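Local coordinates for protein putative (PDB 4O8S) that probably transfers nucleotides, as a nucleotidyltransferase-superfamily protein of the AbiEii toxin family, at residues A[14-19]-A[61-66]; A[22-27]-A[48-53]; A[143-148]-A[184-189]; A[148-153]-A[198-203]. All coordinates share one frame; numbering follows the deposited sequence.

Contact 1 of 4, residues A[14-19]-A[61-66]; sequences RAIVKN and KSAIPN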
# COMPACT_ATOMS: atom_id res chain seq x y z
N ARG A 14 -4.77 -2.81 13.01
CA ARG A 14 -6.06 -3.45 12.70
C ARG A 14 -7.23 -2.87 13.48
O ARG A 14 -8.29 -2.62 12.92
CB ARG A 14 -6.00 -4.96 12.98
CG ARG A 14 -5.20 -5.77 11.96
CD ARG A 14 -5.47 -7.28 12.12
NE ARG A 14 -4.87 -8.03 11.02
CZ ARG A 14 -5.47 -8.26 9.86
NH1 ARG A 14 -6.70 -7.80 9.63
NH2 ARG A 14 -4.84 -8.94 8.91
N ALA A 15 -7.04 -2.68 14.79
CA ALA A 15 -8.10 -2.12 15.63
C ALA A 15 -8.50 -0.75 15.11
O ALA A 15 -9.70 -0.41 15.01
CB ALA A 15 -7.62 -2.01 17.06
N ILE A 16 -7.50 0.05 14.75
CA ILE A 16 -7.79 1.38 14.24
C ILE A 16 -8.62 1.29 12.97
O ILE A 16 -9.69 1.90 12.89
CB ILE A 16 -6.48 2.18 13.98
CG1 ILE A 16 -5.89 2.64 15.32
CG2 ILE A 16 -6.75 3.38 13.11
CD1 ILE A 16 -4.46 3.15 15.21
N VAL A 17 -8.14 0.55 11.98
CA VAL A 17 -8.86 0.48 10.70
C VAL A 17 -10.28 -0.09 10.88
O VAL A 17 -11.24 0.43 10.31
CB VAL A 17 -8.07 -0.32 9.64
CG1 VAL A 17 -8.81 -0.33 8.31
CG2 VAL A 17 -6.66 0.29 9.46
N LYS A 18 -10.42 -1.13 11.70
CA LYS A 18 -11.75 -1.67 11.98
C LYS A 18 -12.65 -0.61 12.65
O LYS A 18 -13.83 -0.49 12.31
CB LYS A 18 -11.63 -2.94 12.82
CG LYS A 18 -11.18 -4.18 11.99
CD LYS A 18 -10.64 -5.29 12.88
CE LYS A 18 -10.82 -6.69 12.26
NZ LYS A 18 -10.16 -6.90 10.93
N ASN A 19 -12.09 0.18 13.56
CA ASN A 19 -12.88 1.25 14.18
C ASN A 19 -13.44 2.23 13.15
O ASN A 19 -14.55 2.72 13.30
CB ASN A 19 -12.07 2.01 15.23
CG ASN A 19 -12.93 2.99 16.04
OD1 ASN A 19 -13.24 4.09 15.58
ND2 ASN A 19 -13.33 2.56 17.23
N LYS A 61 -8.41 6.91 19.89
CA LYS A 61 -8.38 6.59 21.32
C LYS A 61 -9.41 5.50 21.67
O LYS A 61 -9.12 4.60 22.44
CB LYS A 61 -8.53 7.85 22.19
CG LYS A 61 -9.91 8.51 22.16
CD LYS A 61 -10.82 8.02 23.30
CE LYS A 61 -12.15 8.80 23.34
NZ LYS A 61 -12.93 8.71 22.07
N SER A 62 -10.58 5.55 21.05
CA SER A 62 -11.60 4.55 21.33
C SER A 62 -11.30 3.21 20.63
O SER A 62 -11.95 2.20 20.89
CB SER A 62 -13.00 5.06 20.97
OG SER A 62 -13.27 4.90 19.58
N ALA A 63 -10.30 3.21 19.75
CA ALA A 63 -9.90 1.97 19.06
C ALA A 63 -8.84 1.19 19.82
O ALA A 63 -8.70 -0.02 19.62
CB ALA A 63 -9.43 2.27 17.65
N ILE A 64 -8.06 1.88 20.65
CA ILE A 64 -6.95 1.24 21.37
C ILE A 64 -7.36 -0.10 21.99
O ILE A 64 -8.28 -0.14 22.81
CB ILE A 64 -6.38 2.14 22.49
CG1 ILE A 64 -6.00 3.52 21.93
CG2 ILE A 64 -5.16 1.49 23.12
CD1 ILE A 64 -4.99 3.47 20.78
N PRO A 65 -6.69 -1.19 21.58
CA PRO A 65 -6.99 -2.55 22.03
C PRO A 65 -6.23 -2.89 23.30
O PRO A 65 -5.23 -2.23 23.63
CB PRO A 65 -6.48 -3.42 20.88
CG PRO A 65 -5.27 -2.64 20.37
CD PRO A 65 -5.63 -1.17 20.55
N ASN A 66 -6.68 -3.91 24.02
CA ASN A 66 -6.04 -4.32 25.25
C ASN A 66 -4.61 -4.78 24.98
O ASN A 66 -4.35 -5.45 23.99
CB ASN A 66 -6.86 -5.41 25.93
CG ASN A 66 -6.40 -5.68 27.35
OD1 ASN A 66 -6.03 -6.81 27.68
ND2 ASN A 66 -6.43 -4.66 28.20
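Apolar contact between small side chains carries most of this meeting of helix 4-19 with the end of helix 56-63. The backbones come closest at Ile16 and Ala63, whose CA atoms are 5.3 Å apart, a spacing that the methyl-sized Ala63 side chain permits. Ala63 CB points into helix 4-19, lies 3.6 Å from Asn19 CB and also touches the Ile16 backbone at CA. One turn before Asn19, Ala15 CB points toward the 61-66 segment. It meets the carbonyl oxygen Ala63 O at 3.4 Å and the ring of Pro65, where CD is 4.1 Å away, just after Ile64 has left helical geometry.

The polar part is slight. Asn19 CG stands anti to its backbone N (chi1 -171°), which sets the amide past Ala63 CB toward Ser62, and ND2 gives a weak hydrogen bond to Ser62 OG at 3.3 Å, bent to 130° at the hydrogen. Ser62 OG is also tied to Arg59 O within its own helix, and Arg59 NH2 in turn reaches Asn19 O. With methyl groups in the middle and one bent amide-hydroxyl bond at the margin, the chemistry implies that close shape fit, more than polar pairing, brings the two helices together here.

Contact 2 of 4, residues A[22-27]-A[48-53]; sequences DTPMVL and FDCHKK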
# COMPACT_ATOMS: atom_id res chain seq x y z
N ASP A 22 -17.15 2.48 9.93
CA ASP A 22 -18.40 3.23 9.80
C ASP A 22 -18.19 4.70 9.41
O ASP A 22 -19.14 5.48 9.43
CB ASP A 22 -19.25 3.12 11.07
CG ASP A 22 -18.51 3.61 12.30
OD1 ASP A 22 -17.28 3.76 12.25
OD2 ASP A 22 -19.17 3.83 13.34
N THR A 23 -16.96 5.07 9.04
CA THR A 23 -16.66 6.43 8.57
C THR A 23 -16.38 6.37 7.07
O THR A 23 -16.38 5.28 6.49
CB THR A 23 -15.43 6.99 9.28
OG1 THR A 23 -14.26 6.38 8.73
CG2 THR A 23 -15.50 6.73 10.79
N PRO A 24 -16.14 7.52 6.42
CA PRO A 24 -15.82 7.39 4.99
C PRO A 24 -14.33 7.16 4.71
O PRO A 24 -13.93 7.19 3.55
CB PRO A 24 -16.25 8.75 4.41
CG PRO A 24 -17.02 9.46 5.52
CD PRO A 24 -16.43 8.93 6.78
N MSE A 25 -13.53 6.95 5.76
CA MSE A 25 -12.09 6.69 5.61
C MSE A 25 -11.81 5.42 4.79
O MSE A 25 -12.38 4.38 5.05
CB MSE A 25 -11.46 6.51 6.99
CG MSE A 25 -11.54 7.74 7.85
SE MSE A 25 -9.95 8.90 7.54
CE MSE A 25 -8.70 8.08 8.76
N VAL A 26 -10.91 5.52 3.81
CA VAL A 26 -10.52 4.39 2.98
C VAL A 26 -9.01 4.16 3.08
O VAL A 26 -8.22 5.06 2.71
CB VAL A 26 -10.84 4.66 1.50
CG1 VAL A 26 -10.53 3.40 0.63
CG2 VAL A 26 -12.30 5.13 1.34
N LEU A 27 -8.61 3.00 3.60
CA LEU A 27 -7.19 2.62 3.68
C LEU A 27 -6.65 2.36 2.29
O LEU A 27 -7.30 1.68 1.48
CB LEU A 27 -7.03 1.36 4.53
CG LEU A 27 -5.63 0.86 4.94
CD1 LEU A 27 -5.01 1.79 5.99
CD2 LEU A 27 -5.71 -0.59 5.47
N PHE A 48 -4.73 6.88 4.43
CA PHE A 48 -6.15 6.88 4.07
C PHE A 48 -6.50 7.97 3.07
O PHE A 48 -5.78 8.98 2.95
CB PHE A 48 -7.01 7.14 5.30
CG PHE A 48 -6.89 6.11 6.38
CD1 PHE A 48 -5.93 6.24 7.37
CD2 PHE A 48 -7.78 5.03 6.44
CE1 PHE A 48 -5.83 5.28 8.41
CE2 PHE A 48 -7.69 4.08 7.46
CZ PHE A 48 -6.71 4.21 8.44
N ASP A 49 -7.60 7.75 2.35
CA ASP A 49 -8.30 8.84 1.65
C ASP A 49 -9.60 9.02 2.41
O ASP A 49 -10.12 8.07 2.98
CB ASP A 49 -8.65 8.47 0.21
CG ASP A 49 -7.48 8.53 -0.72
OD1 ASP A 49 -6.54 9.34 -0.48
OD2 ASP A 49 -7.49 7.76 -1.71
N CYS A 50 -10.11 10.25 2.41
CA CYS A 50 -11.41 10.53 3.01
C CYS A 50 -11.96 11.80 2.38
O CYS A 50 -11.21 12.74 2.14
CB CYS A 50 -11.25 10.74 4.51
SG CYS A 50 -12.79 10.50 5.45
N HIS A 51 -13.26 11.84 2.10
CA HIS A 51 -13.82 13.02 1.44
C HIS A 51 -14.19 14.15 2.41
O HIS A 51 -14.41 15.29 1.98
CB HIS A 51 -15.03 12.65 0.58
CG HIS A 51 -16.27 12.39 1.38
ND1 HIS A 51 -16.58 11.14 1.89
CD2 HIS A 51 -17.28 13.21 1.76
CE1 HIS A 51 -17.72 11.21 2.55
NE2 HIS A 51 -18.17 12.45 2.49
N LYS A 52 -14.27 13.85 3.70
CA LYS A 52 -14.50 14.90 4.70
C LYS A 52 -13.80 14.62 6.03
O LYS A 52 -13.31 13.51 6.28
CB LYS A 52 -16.00 15.08 4.95
CG LYS A 52 -16.61 13.97 5.81
CD LYS A 52 -18.14 14.03 5.79
CE LYS A 52 -18.74 12.80 6.45
NZ LYS A 52 -20.21 12.66 6.18
N LYS A 53 -13.76 15.65 6.87
CA LYS A 53 -13.16 15.54 8.20
C LYS A 53 -13.95 14.63 9.13
O LYS A 53 -15.18 14.52 9.00
CB LYS A 53 -13.05 16.93 8.84
CG LYS A 53 -11.62 17.47 8.93
CD LYS A 53 -11.06 17.77 7.55
CE LYS A 53 -9.59 18.22 7.65
NZ LYS A 53 -9.41 19.46 8.44
O HOH W 1 -14.17 8.89 1.50
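Val26 and Asp49 form an antiparallel hydrogen-bonded pair: Val26 N donates to Asp49 O at 2.8 Å, nearly along the C=O axis, and Asp49 N returns a bond to Val26 O, also at 2.8 Å. Next to it, Leu27 and Phe48 make the non-hydrogen-bonded pair.

The side chain of selenomethionine Met25 can be followed atom by atom. Its CB passes Phe48 CD2, and CG, beside the backbone N at chi1 -63°, comes near Cys50 SG. SE then packs on Cys50 CB at 3.8 Å. Bends at chi2 (-89°) and chi3 (-85°) fold the tip back, so that CE rests over one face of the Phe48 ring, 3.7 Å from its centroid, as a CH-pi contact. SE lies obliquely to the same ring, a Met-aromatic contact. Leu27 CD1 covers the opposite face, 4.1 Å from the centroid, and the ring is thus held between two methyl groups.

Strand 26-27 pairs antiparallel with 46-50, which runs parallel to 98-106 on its other side, an arrangement consistent with the nucleotidyltransferase fold; Leu27 also bonds to the backbone of Arg122 and Ala124. Asp49 points away from the Phe48 side and its carboxylate forms salt bridges with Lys28 and Arg128, two cations that would offset repulsion from nearby Asp108.

Before the strand, Thr23 OG1 accepts from Met25 N in an ST turn. Pro24 CB approaches His51 CE1 at 3.4 Å, and a water donates to Pro24 O while joining His51 ND1 weakly.

Contact 3 of 4, residues A[143-148]-A[184-189]; sequences TRTKAR and SDYLVD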
# COMPACT_ATOMS: atom_id res chain seq x y z
N THR A 143 8.13 11.56 -8.51
CA THR A 143 8.44 10.15 -8.26
C THR A 143 9.37 10.01 -7.07
O THR A 143 9.79 11.00 -6.46
CB THR A 143 9.07 9.45 -9.47
OG1 THR A 143 10.43 9.89 -9.64
CG2 THR A 143 8.27 9.72 -10.74
N ARG A 144 9.69 8.76 -6.73
CA ARG A 144 10.61 8.44 -5.65
C ARG A 144 11.38 7.18 -6.02
O ARG A 144 11.14 6.57 -7.07
CB ARG A 144 9.86 8.24 -4.34
CG ARG A 144 8.79 7.16 -4.43
CD ARG A 144 8.31 6.73 -3.05
NE ARG A 144 7.35 5.64 -3.13
CZ ARG A 144 6.16 5.63 -2.53
NH1 ARG A 144 5.79 6.67 -1.78
NH2 ARG A 144 5.35 4.59 -2.66
N THR A 145 12.31 6.80 -5.14
CA THR A 145 13.16 5.65 -5.39
C THR A 145 13.19 4.79 -4.13
O THR A 145 14.07 4.92 -3.28
CB THR A 145 14.58 6.08 -5.79
OG1 THR A 145 14.51 6.87 -7.00
CG2 THR A 145 15.48 4.87 -6.03
N LYS A 146 12.19 3.92 -4.01
CA LYS A 146 12.04 3.07 -2.83
C LYS A 146 11.76 1.64 -3.30
O LYS A 146 10.82 1.40 -4.06
CB LYS A 146 10.92 3.58 -1.93
CG LYS A 146 11.26 4.89 -1.18
CD LYS A 146 12.46 4.71 -0.24
CE LYS A 146 12.77 5.98 0.54
NZ LYS A 146 13.87 5.74 1.53
N ALA A 147 12.58 0.71 -2.84
CA ALA A 147 12.53 -0.65 -3.34
C ALA A 147 11.17 -1.32 -3.08
O ALA A 147 10.78 -2.25 -3.79
CB ALA A 147 13.65 -1.46 -2.74
N ARG A 148 10.46 -0.85 -2.05
CA ARG A 148 9.13 -1.35 -1.74
C ARG A 148 8.19 -1.24 -2.93
O ARG A 148 7.31 -2.08 -3.10
CB ARG A 148 8.53 -0.59 -0.56
CG ARG A 148 9.18 -0.95 0.75
CD ARG A 148 8.88 0.09 1.84
NE ARG A 148 9.79 -0.10 2.97
CZ ARG A 148 9.66 0.49 4.16
NH1 ARG A 148 8.64 1.30 4.42
NH2 ARG A 148 10.56 0.24 5.10
N SER A 184 20.23 -1.48 -10.47
CA SER A 184 21.05 -0.30 -10.20
C SER A 184 20.31 0.73 -9.35
O SER A 184 20.84 1.24 -8.36
CB SER A 184 21.52 0.33 -11.51
OG SER A 184 21.80 1.71 -11.32
N ASP A 185 19.06 1.01 -9.72
CA ASP A 185 18.28 2.00 -8.97
C ASP A 185 17.97 1.60 -7.52
O ASP A 185 17.93 2.45 -6.64
CB ASP A 185 16.99 2.33 -9.70
CG ASP A 185 17.23 3.08 -10.99
OD1 ASP A 185 18.39 3.50 -11.22
OD2 ASP A 185 16.26 3.26 -11.77
N TYR A 186 17.77 0.30 -7.27
CA TYR A 186 17.21 -0.11 -5.98
C TYR A 186 18.14 -0.85 -5.04
O TYR A 186 17.81 -1.02 -3.86
CB TYR A 186 15.95 -0.96 -6.19
CG TYR A 186 14.77 -0.20 -6.72
CD1 TYR A 186 14.17 0.81 -5.97
CD2 TYR A 186 14.23 -0.50 -7.96
CE1 TYR A 186 13.06 1.50 -6.45
CE2 TYR A 186 13.12 0.20 -8.45
CZ TYR A 186 12.55 1.20 -7.69
OH TYR A 186 11.45 1.89 -8.17
N LEU A 187 19.29 -1.31 -5.54
CA LEU A 187 20.14 -2.19 -4.73
C LEU A 187 20.54 -1.63 -3.37
O LEU A 187 20.50 -2.35 -2.36
CB LEU A 187 21.38 -2.65 -5.51
CG LEU A 187 22.12 -3.78 -4.78
CD1 LEU A 187 21.16 -4.90 -4.45
CD2 LEU A 187 23.28 -4.33 -5.61
N VAL A 188 20.90 -0.34 -3.33
CA VAL A 188 21.27 0.29 -2.06
C VAL A 188 20.08 0.32 -1.10
O VAL A 188 20.20 -0.07 0.07
CB VAL A 188 21.80 1.73 -2.26
CG1 VAL A 188 21.88 2.46 -0.91
CG2 VAL A 188 23.17 1.70 -2.95
N ASP A 189 18.93 0.76 -1.61
CA ASP A 189 17.74 0.87 -0.77
C ASP A 189 17.32 -0.50 -0.24
O ASP A 189 17.02 -0.63 0.94
CB ASP A 189 16.60 1.53 -1.54
CG ASP A 189 15.49 2.01 -0.61
OD1 ASP A 189 15.82 2.68 0.41
OD2 ASP A 189 14.30 1.70 -0.89
O HOH W 2 10.33 3.62 -6.14
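Asp189 OD2 is the best-held polar atom, gripped by one hydrogen bond across the contact: Ala147 N donates to it at 2.8 Å, almost straight at 168°, and Asp189 OD2 accepts through its anti lone pair, the one facing away from OD1. With CG anti to the backbone N (chi1 -164°), Asp189 extends from helix 179-192 toward Ala147. The other oxygen, OD1, has a long salt bridge to Lys146 NZ at 3.8 Å, and the Lys146 chain, bent at chi2, crosses the carboxylate with CD 3.6 Å from OD2.

One turn earlier, Tyr186 brings the CD1-CE1 side of its ring up to the backbone of 145-147, with Thr145 C at the edge. Its CD1 is 3.4 Å from Ala147 CA, and CE1 is 3.3 Å from Lys146 O. At the ring's tip a water bridges the segments, accepting from Lys146 N at 2.8 Å and lying 2.9 Å from Tyr186 OH, near the plane of the ring. Thr145 CG2 adds packing against Asp185 O.

The short, straight N-H bond to the carboxylate is thus the firm direct polar link between the segments; the lysine adds a weak one, and together they may favour the ionised form of Asp189.

Contact 4 of 4, residues A[148-153]-A[198-203]; sequences RDLFDL and QIMDLE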
# COMPACT_ATOMS: atom_id res chain seq x y z
N ARG A 148 10.46 -0.85 -2.05
CA ARG A 148 9.13 -1.35 -1.74
C ARG A 148 8.19 -1.24 -2.93
O ARG A 148 7.31 -2.08 -3.10
CB ARG A 148 8.53 -0.59 -0.56
CG ARG A 148 9.18 -0.95 0.75
CD ARG A 148 8.88 0.09 1.84
NE ARG A 148 9.79 -0.10 2.97
CZ ARG A 148 9.66 0.49 4.16
NH1 ARG A 148 8.64 1.30 4.42
NH2 ARG A 148 10.56 0.24 5.10
N ASP A 149 8.38 -0.20 -3.75
CA ASP A 149 7.53 -0.03 -4.92
C ASP A 149 7.72 -1.21 -5.88
O ASP A 149 6.76 -1.70 -6.49
CB ASP A 149 7.85 1.29 -5.62
CG ASP A 149 7.49 2.50 -4.77
OD1 ASP A 149 6.65 2.35 -3.85
OD2 ASP A 149 8.05 3.60 -5.01
N LEU A 150 8.96 -1.65 -6.01
CA LEU A 150 9.27 -2.78 -6.89
C LEU A 150 8.71 -4.08 -6.32
O LEU A 150 8.05 -4.84 -7.03
CB LEU A 150 10.78 -2.91 -7.08
CG LEU A 150 11.21 -4.07 -7.97
CD1 LEU A 150 10.54 -3.99 -9.34
CD2 LEU A 150 12.71 -4.09 -8.13
N PHE A 151 8.95 -4.31 -5.03
CA PHE A 151 8.43 -5.50 -4.36
C PHE A 151 6.92 -5.58 -4.54
O PHE A 151 6.36 -6.63 -4.90
CB PHE A 151 8.73 -5.41 -2.86
CG PHE A 151 8.34 -6.64 -2.09
CD1 PHE A 151 7.02 -6.84 -1.68
CD2 PHE A 151 9.29 -7.60 -1.76
CE1 PHE A 151 6.65 -7.99 -0.96
CE2 PHE A 151 8.94 -8.76 -1.05
CZ PHE A 151 7.62 -8.95 -0.65
N ASP A 152 6.25 -4.47 -4.25
CA ASP A 152 4.80 -4.46 -4.27
C ASP A 152 4.24 -4.63 -5.67
O ASP A 152 3.26 -5.37 -5.86
CB ASP A 152 4.26 -3.18 -3.63
CG ASP A 152 4.72 -3.03 -2.19
OD1 ASP A 152 5.12 -4.04 -1.59
OD2 ASP A 152 4.68 -1.89 -1.67
N LEU A 153 4.84 -3.94 -6.65
CA LEU A 153 4.37 -4.06 -8.03
C LEU A 153 4.57 -5.48 -8.57
O LEU A 153 3.74 -5.99 -9.32
CB LEU A 153 5.04 -3.04 -8.95
CG LEU A 153 4.43 -1.64 -8.89
CD1 LEU A 153 5.21 -0.67 -9.78
CD2 LEU A 153 2.97 -1.69 -9.32
N GLN A 198 16.00 -9.09 4.17
CA GLN A 198 16.09 -10.52 4.47
C GLN A 198 15.17 -11.39 3.60
O GLN A 198 15.25 -12.61 3.66
CB GLN A 198 15.77 -10.77 5.95
CG GLN A 198 16.75 -10.12 6.92
CD GLN A 198 18.20 -10.46 6.61
OE1 GLN A 198 18.96 -9.63 6.10
NE2 GLN A 198 18.59 -11.71 6.89
N ILE A 199 14.31 -10.77 2.79
CA ILE A 199 13.34 -11.56 2.03
C ILE A 199 13.35 -11.36 0.50
O ILE A 199 12.78 -12.15 -0.24
CB ILE A 199 11.90 -11.33 2.54
CG1 ILE A 199 11.52 -9.85 2.42
CG2 ILE A 199 11.76 -11.81 3.97
CD1 ILE A 199 10.04 -9.57 2.67
N MSE A 200 14.00 -10.31 0.04
CA MSE A 200 13.89 -9.96 -1.35
C MSE A 200 15.16 -10.29 -2.14
O MSE A 200 16.27 -9.94 -1.72
CB MSE A 200 13.53 -8.48 -1.48
CG MSE A 200 13.21 -8.07 -2.89
SE MSE A 200 13.00 -6.11 -2.96
CE MSE A 200 12.13 -6.00 -4.70
N ASP A 201 14.98 -11.00 -3.25
CA ASP A 201 16.06 -11.20 -4.22
C ASP A 201 15.80 -10.16 -5.29
O ASP A 201 14.93 -10.36 -6.16
CB ASP A 201 16.00 -12.63 -4.80
CG ASP A 201 17.13 -12.92 -5.79
OD1 ASP A 201 17.52 -12.02 -6.58
OD2 ASP A 201 17.61 -14.07 -5.80
N LEU A 202 16.53 -9.05 -5.22
CA LEU A 202 16.28 -7.91 -6.10
C LEU A 202 16.44 -8.27 -7.58
O LEU A 202 15.58 -7.90 -8.41
CB LEU A 202 17.20 -6.74 -5.73
CG LEU A 202 17.12 -5.56 -6.72
CD1 LEU A 202 15.70 -5.09 -6.88
CD2 LEU A 202 18.00 -4.41 -6.26
N GLU A 203 17.52 -8.97 -7.92
CA GLU A 203 17.75 -9.38 -9.30
C GLU A 203 16.61 -10.25 -9.84
O GLU A 203 16.09 -9.99 -10.92
CB GLU A 203 19.09 -10.13 -9.42
CG GLU A 203 20.28 -9.27 -9.89
CD GLU A 203 20.29 -9.01 -11.40
OE1 GLU A 203 19.28 -9.36 -12.08
OE2 GLU A 203 21.29 -8.45 -11.92
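Selenomethionine Met200 runs as an extended rod toward helix 147-159, with chi1 -172°, chi2 -173° and chi3 -165° all close to anti. This straight chain drives CE onto the helix surface between Leu150 and Phe151, where it lies 3.6 Å from Phe151 N and 3.9 Å from Leu150 CG. The rod stands roughly perpendicular to Leu150, whereas the Phe151 and Met200 side chains run antiparallel alongside one another. The Phe151 ring, set with CG anti to the backbone N, turns an edge to the chain, Met200 CG lying near the ring plane, 4.1 Å from CD2.

Two further side chains meet the helix on different sides of this rod. Ile199 comes in roughly perpendicular to Phe151, and its CD1 touches CE2 at 4.0 Å near the outer end of the ring. Leu202 meets Leu150 likewise, methyl to methyl, with CD1 only 3.4 Å from Leu150 CD2, closer than usual van der Waals contact and so a tightly packed point. The side-chain contacts across the segments are apolar, and the geometry is that of side chains from an irregular connection inserted against a helix.

Asp201 is the N-cap of helix 202-231, its OD1 bonded to Glu204 N, so the connection passes from the Met200 packing straight into that long helix. Helix 179-192 adjoins the same cluster, with Tyr186 on Leu150 and Val190 on Met200, while helix 147-159 also packs on helix 126-139 through Leu153 and on helix 29-36 through Asp152.

In the fold
The four contacts form two pairs on opposite sides of the chain's centre. Contacts 1 and 2 belong to the sheet-containing part: their centres are 15 Å apart, and Val17 CG2 joins them, packing 4.0 Å from Phe48 CZ and 4.1 Å from Leu27 CD1. Contacts 3 and 4 belong to the helical part, with centres 10 Å apart; they share Arg148 and interlock along the chain. Arg144 NH2 bridges them by a salt bridge to Asp149 OD1 at 2.9 Å, and Leu202 packs on Tyr186 and Leu187. Between the pairs, contacts 2 and 3 approach no nearer than about 12 Å between nearest atoms, without touching.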